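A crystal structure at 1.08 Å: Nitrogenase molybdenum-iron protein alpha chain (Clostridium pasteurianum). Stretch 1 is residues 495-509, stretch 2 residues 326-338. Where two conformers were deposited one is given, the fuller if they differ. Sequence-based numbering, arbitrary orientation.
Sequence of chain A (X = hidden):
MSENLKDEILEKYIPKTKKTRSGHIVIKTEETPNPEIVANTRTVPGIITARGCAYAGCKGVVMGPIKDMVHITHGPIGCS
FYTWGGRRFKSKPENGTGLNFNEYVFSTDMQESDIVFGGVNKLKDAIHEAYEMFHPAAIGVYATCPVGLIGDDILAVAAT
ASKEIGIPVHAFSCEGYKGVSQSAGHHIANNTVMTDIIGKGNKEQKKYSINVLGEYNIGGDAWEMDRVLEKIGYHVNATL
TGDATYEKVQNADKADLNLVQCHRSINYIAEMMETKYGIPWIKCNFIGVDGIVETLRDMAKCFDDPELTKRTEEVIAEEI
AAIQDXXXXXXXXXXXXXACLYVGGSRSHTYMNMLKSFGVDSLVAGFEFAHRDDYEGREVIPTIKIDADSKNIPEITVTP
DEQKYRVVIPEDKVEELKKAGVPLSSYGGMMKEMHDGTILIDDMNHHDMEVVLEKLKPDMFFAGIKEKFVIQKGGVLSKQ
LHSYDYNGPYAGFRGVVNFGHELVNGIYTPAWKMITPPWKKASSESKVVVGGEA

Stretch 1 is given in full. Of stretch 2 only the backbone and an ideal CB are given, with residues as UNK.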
# COMPACT_ATOMS: atom_id res chain seq x y z
N GLY A 495 -30.04 12.13 0.72
CA GLY A 495 -29.36 12.28 -0.55
C GLY A 495 -29.01 13.71 -0.90
O GLY A 495 -27.96 13.95 -1.51
N VAL A 496 -29.87 14.66 -0.57
CA VAL A 496 -29.54 16.06 -0.84
C VAL A 496 -28.23 16.41 -0.12
O VAL A 496 -27.38 17.11 -0.69
CB VAL A 496 -30.68 17.01 -0.41
CG1 VAL A 496 -30.33 18.44 -0.75
CG2 VAL A 496 -32.00 16.65 -1.05
N VAL A 497 -28.11 15.98 1.14
CA VAL A 497 -26.92 16.29 1.91
C VAL A 497 -25.69 15.62 1.29
O VAL A 497 -24.62 16.24 1.17
CB VAL A 497 -27.14 15.89 3.37
CG1 VAL A 497 -25.86 16.04 4.19
CG2 VAL A 497 -28.31 16.68 3.97
N ASN A 498 -25.80 14.33 0.92
CA ASN A 498 -24.67 13.65 0.32
C ASN A 498 -24.24 14.36 -0.98
O ASN A 498 -23.04 14.59 -1.22
CB ASN A 498 -25.01 12.20 0.06
CG ASN A 498 -25.28 11.42 1.32
OD1 ASN A 498 -24.76 11.75 2.40
ND2 ASN A 498 -26.03 10.33 1.19
N PHE A 499 -25.22 14.66 -1.82
CA PHE A 499 -24.95 15.29 -3.10
C PHE A 499 -24.34 16.67 -2.90
O PHE A 499 -23.34 17.01 -3.55
CB PHE A 499 -26.28 15.43 -3.87
CG PHE A 499 -26.15 16.14 -5.19
CD1 PHE A 499 -26.38 17.49 -5.32
CD2 PHE A 499 -25.82 15.45 -6.34
CE1 PHE A 499 -26.23 18.15 -6.54
CE2 PHE A 499 -25.70 16.10 -7.55
CZ PHE A 499 -25.90 17.43 -7.64
N GLY A 500 -24.91 17.47 -2.01
CA GLY A 500 -24.41 18.82 -1.83
C GLY A 500 -23.00 18.88 -1.30
O GLY A 500 -22.19 19.67 -1.79
N HIS A 501 -22.66 18.03 -0.34
CA HIS A 501 -21.29 18.04 0.16
C HIS A 501 -20.31 17.60 -0.89
O HIS A 501 -19.19 18.12 -0.96
CB HIS A 501 -21.15 17.27 1.47
CG HIS A 501 -21.61 18.04 2.65
ND1 HIS A 501 -21.01 19.22 3.06
CD2 HIS A 501 -22.68 17.85 3.47
CE1 HIS A 501 -21.66 19.68 4.11
NE2 HIS A 501 -22.70 18.89 4.36
N GLU A 502 -20.66 16.58 -1.68
CA GLU A 502 -19.79 16.17 -2.74
C GLU A 502 -19.58 17.28 -3.77
O GLU A 502 -18.48 17.44 -4.33
CB GLU A 502 -20.29 14.88 -3.39
CG GLU A 502 -20.06 13.67 -2.50
CD GLU A 502 -18.60 13.26 -2.34
OE1 GLU A 502 -17.84 13.51 -3.24
OE2 GLU A 502 -18.30 12.59 -1.34
N LEU A 503 -20.64 18.02 -4.07
CA LEU A 503 -20.58 19.07 -5.06
C LEU A 503 -19.71 20.23 -4.58
O LEU A 503 -18.82 20.71 -5.31
CB LEU A 503 -21.97 19.52 -5.45
CG LEU A 503 -22.02 20.55 -6.59
CD1 LEU A 503 -21.25 20.10 -7.80
CD2 LEU A 503 -23.48 20.83 -6.92
N VAL A 504 -19.95 20.68 -3.36
CA VAL A 504 -19.10 21.72 -2.76
C VAL A 504 -17.66 21.24 -2.72
O VAL A 504 -16.72 21.97 -3.11
CB VAL A 504 -19.60 22.08 -1.34
CG1 VAL A 504 -18.59 23.00 -0.65
CG2 VAL A 504 -20.95 22.71 -1.41
N ASN A 505 -17.42 20.01 -2.28
CA ASN A 505 -16.06 19.50 -2.22
C ASN A 505 -15.39 19.55 -3.61
O ASN A 505 -14.18 19.81 -3.73
CB ASN A 505 -16.03 18.08 -1.66
CG ASN A 505 -16.25 18.01 -0.18
OD1 ASN A 505 -16.35 19.04 0.48
ND2 ASN A 505 -16.30 16.79 0.37
N GLY A 506 -16.15 19.22 -4.66
CA GLY A 506 -15.61 19.27 -6.00
C GLY A 506 -15.23 20.67 -6.44
O GLY A 506 -14.13 20.90 -6.96
N ILE A 507 -16.12 21.64 -6.22
CA ILE A 507 -15.88 22.98 -6.67
C ILE A 507 -14.67 23.59 -5.98
O ILE A 507 -13.90 24.31 -6.62
CB ILE A 507 -17.13 23.87 -6.42
CG1 ILE A 507 -18.29 23.49 -7.35
CG2 ILE A 507 -16.82 25.36 -6.53
CD1 ILE A 507 -18.11 23.81 -8.82
N TYR A 508 -14.52 23.31 -4.70
CA TYR A 508 -13.50 23.95 -3.86
C TYR A 508 -12.21 23.14 -3.72
O TYR A 508 -11.32 23.52 -2.95
CB TYR A 508 -14.13 24.34 -2.50
CG TYR A 508 -15.11 25.47 -2.67
CD1 TYR A 508 -14.72 26.77 -2.59
CD2 TYR A 508 -16.45 25.24 -2.91
CE1 TYR A 508 -15.60 27.81 -2.75
CE2 TYR A 508 -17.33 26.26 -3.10
CZ TYR A 508 -16.92 27.56 -3.02
OH TYR A 508 -17.80 28.61 -3.19
N THR A 509 -12.06 22.09 -4.52
CA THR A 509 -10.78 21.36 -4.58
C THR A 509 -9.66 22.32 -4.98
O THR A 509 -9.73 22.96 -6.03
CB THR A 509 -10.92 20.21 -5.59
OG1 THR A 509 -11.81 19.22 -5.04
CG2 THR A 509 -9.61 19.54 -5.88
N UNK A 326 -27.18 22.19 6.51
CA UNK A 326 -26.46 21.75 5.32
C UNK A 326 -27.00 22.45 4.09
O UNK A 326 -26.24 22.92 3.24
CB UNK A 326 -26.56 20.23 5.15
N UNK A 327 -28.34 22.50 3.96
CA UNK A 327 -28.94 23.14 2.80
C UNK A 327 -28.49 24.58 2.69
O UNK A 327 -28.21 25.09 1.58
CB UNK A 327 -30.47 23.07 2.87
N UNK A 328 -28.45 25.29 3.80
CA UNK A 328 -28.01 26.71 3.81
C UNK A 328 -26.57 26.83 3.33
O UNK A 328 -26.22 27.75 2.58
CB UNK A 328 -28.14 27.31 5.21
N UNK A 329 -25.72 25.91 3.77
CA UNK A 329 -24.32 25.88 3.38
C UNK A 329 -24.17 25.64 1.88
O UNK A 329 -23.37 26.32 1.24
CB UNK A 329 -23.57 24.80 4.17
N UNK A 330 -24.93 24.70 1.33
CA UNK A 330 -24.82 24.45 -0.10
C UNK A 330 -25.15 25.72 -0.89
O UNK A 330 -24.46 26.06 -1.87
CB UNK A 330 -25.75 23.30 -0.52
N UNK A 331 -26.24 26.38 -0.51
CA UNK A 331 -26.63 27.61 -1.20
C UNK A 331 -25.54 28.69 -1.04
O UNK A 331 -25.18 29.37 -2.02
CB UNK A 331 -27.97 28.12 -0.66
N UNK A 332 -25.01 28.86 0.16
CA UNK A 332 -23.95 29.83 0.39
C UNK A 332 -22.76 29.57 -0.55
O UNK A 332 -22.18 30.49 -1.13
CB UNK A 332 -23.50 29.78 1.85
N UNK A 333 -22.38 28.30 -0.65
CA UNK A 333 -21.16 27.94 -1.36
C UNK A 333 -21.31 27.84 -2.87
O UNK A 333 -20.31 27.92 -3.61
CB UNK A 333 -20.64 26.60 -0.82
N UNK A 334 -22.55 27.65 -3.35
CA UNK A 334 -22.77 27.37 -4.76
C UNK A 334 -23.59 28.41 -5.50
O UNK A 334 -23.59 28.41 -6.73
CB UNK A 334 -23.46 26.01 -4.90
N UNK A 335 -24.26 29.30 -4.79
CA UNK A 335 -25.17 30.17 -5.49
C UNK A 335 -24.42 31.05 -6.49
O UNK A 335 -23.30 31.52 -6.24
CB UNK A 335 -25.95 31.03 -4.49
N UNK A 336 -25.07 31.29 -7.61
CA UNK A 336 -24.49 32.11 -8.67
C UNK A 336 -23.65 31.37 -9.66
O UNK A 336 -23.16 31.99 -10.62
CB UNK A 336 -23.64 33.22 -8.05
N UNK A 337 -23.47 30.08 -9.47
CA UNK A 337 -22.72 29.28 -10.42
C UNK A 337 -23.64 28.73 -11.49
O UNK A 337 -24.87 28.72 -11.34
CB UNK A 337 -21.99 28.14 -9.71
N UNK A 338 -23.06 28.28 -12.59
CA UNK A 338 -23.81 27.74 -13.72
C UNK A 338 -23.45 26.28 -13.96
O UNK A 338 -22.34 25.81 -13.67
CB UNK A 338 -23.55 28.56 -14.98

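Residues 326-334 form a helix that runs beside helix 495-507 with an angle of 29° between their directions and 9.8 Å between axes at closest approach, so the positions facing stretch 1 recur about every three or four residues.

Position 326 points its CB toward stretch 1, where the ideal CB lies 4.2 Å from His501 NE2 and 4.1 Å from Val497 CG2. A short acceptor such as Asp or Asn would suit the imidazole, and a small apolar residue could rest on the valine. The residue is Asp326: His501 NE2 donates to Asp326 OD1 at 2.8 Å with a nearly straight angle of 174°, at the edge of the imidazole ring, near its plane.

At 327 the CB points sideways and nothing of stretch 1 lies within 5.5 Å of it, so only a longer side chain could bend back; a flexible apolar one would find Val496. Leu327 does this, with its CD2 3.5 Å from Val496 CG1. Position 328 is out of reach and places little restriction on its side chain; it is Asp328.

Position 329 points toward stretch 1, its ideal CB 5.5 Å from His501 CE1, with Val504 further along. A long or aromatic residue could span both. Tyr329 brings its CD2 to 3.8 Å from His501 CE1, the two rings meeting rim to rim, and its CE2 to 4.0 Å from Val504 CG1.

The helices come closest in CA register at 330, 5.9 Å from the CA of Gly500. The CB points sideways, but the missing side chain at Gly500 leaves a shallow groove flanked by Val497, His501 and Val504, suited to a flat ring or a large aliphatic group. Phe330 fills it as a knob. The CA of Gly500 sits 3.5 Å from the Phe330 ring centroid, over the face; an ideal CB on Gly500 would clash at 2.4 Å from Phe330 CE2. The edge of the phenyl ring meets the face of His501, with Phe330 CZ 3.6 Å from His501 CD2.

Positions 331 and 332 have no contact with stretch 1 and could readily be polar; they are Lys331 and Glu332.

At 333 the ideal CB lies 3.9 Å from Val504 CG2 and 4.0 Å from Tyr508 CE2, favouring a side chain with an aliphatic base. The backbone already engages Tyr508, whose OH donates to the carbonyl O of 333 at 2.6 Å. Lys333 packs its CB on Val504, while a water accepts from Lys333 NZ and makes a weak hydrogen bond to Tyr508 OH.

Position 334 points sideways, within reach of Leu503, Val504 and Ile507, so a branched apolar residue fits. Leu334 places CD1 3.7 Å from Leu503 CD2 and CD2 3.9 Å from Ile507 CG1.

A type II turn spans 334-337. Position 335 faces no partner and is Gln335; 336, at phi 88°, calls for glycine and is Gly336. Position 337 points back, where a long chain could reach Ile507 and Tyr508: Lys337 CE lies 3.9 Å from Ile507 CG2. Position 338, out of reach, is Thr338.

Stretch 2 (326-338) DLDYFKEKLQGKT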
# COMPACT_ATOMS: atom_id res chain seq x y z
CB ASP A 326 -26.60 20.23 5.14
CG ASP A 326 -25.96 19.43 6.26
OD1 ASP A 326 -24.75 19.25 6.26
OD2 ASP A 326 -26.74 18.90 7.12
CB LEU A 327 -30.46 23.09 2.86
CG LEU A 327 -31.08 21.69 3.00
CD1 LEU A 327 -32.59 21.80 3.01
CD2 LEU A 327 -30.62 20.79 1.89
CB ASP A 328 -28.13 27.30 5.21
CG ASP A 328 -29.55 27.48 5.70
OD1 ASP A 328 -29.70 27.64 6.94
OD2 ASP A 328 -30.52 27.39 4.91
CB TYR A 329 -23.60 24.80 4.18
CG TYR A 329 -22.15 24.56 3.85
CD1 TYR A 329 -21.18 25.45 4.27
CD2 TYR A 329 -21.73 23.41 3.21
CE1 TYR A 329 -19.86 25.24 4.03
CE2 TYR A 329 -20.38 23.20 2.95
CZ TYR A 329 -19.45 24.12 3.37
OH TYR A 329 -18.11 23.94 3.12
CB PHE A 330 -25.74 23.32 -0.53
CG PHE A 330 -25.51 22.02 0.21
CD1 PHE A 330 -24.28 21.66 0.69
CD2 PHE A 330 -26.61 21.18 0.47
CE1 PHE A 330 -24.11 20.48 1.39
CE2 PHE A 330 -26.45 20.00 1.17
CZ PHE A 330 -25.20 19.65 1.63
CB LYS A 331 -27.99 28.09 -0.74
CG LYS A 331 -28.48 29.31 -1.50
CD LYS A 331 -29.93 29.62 -1.22
CE LYS A 331 -30.42 30.81 -2.03
NZ LYS A 331 -31.75 31.22 -1.54
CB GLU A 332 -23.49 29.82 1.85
CG GLU A 332 -22.51 30.94 2.18
CD GLU A 332 -21.45 30.56 3.21
OE1 GLU A 332 -21.72 29.80 4.17
OE2 GLU A 332 -20.33 31.07 3.05
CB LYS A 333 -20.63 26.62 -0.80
CG LYS A 333 -20.14 26.71 0.63
CD LYS A 333 -18.96 27.65 0.80
CE LYS A 333 -18.36 27.53 2.19
NZ LYS A 333 -17.09 28.31 2.35
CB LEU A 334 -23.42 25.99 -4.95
CG LEU A 334 -22.63 24.83 -4.40
CD1 LEU A 334 -23.53 23.59 -4.40
CD2 LEU A 334 -21.35 24.61 -5.18
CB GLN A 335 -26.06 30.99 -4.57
CG GLN A 335 -25.33 31.97 -3.75
CD GLN A 335 -26.26 32.64 -2.72
OE1 GLN A 335 -27.49 32.70 -2.91
NE2 GLN A 335 -25.69 33.12 -1.64
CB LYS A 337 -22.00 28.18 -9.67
CG LYS A 337 -20.99 28.75 -8.71
CD LYS A 337 -20.25 27.72 -7.93
CE LYS A 337 -19.40 28.32 -6.86
NZ LYS A 337 -18.28 29.08 -7.46
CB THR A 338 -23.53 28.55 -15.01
OG1 THR A 338 -22.13 28.48 -15.28
CG2 THR A 338 -23.99 29.98 -14.85
O HOH W 1 -16.79 30.20 -0.27
O HOH W 2 -16.30 29.74 -5.59
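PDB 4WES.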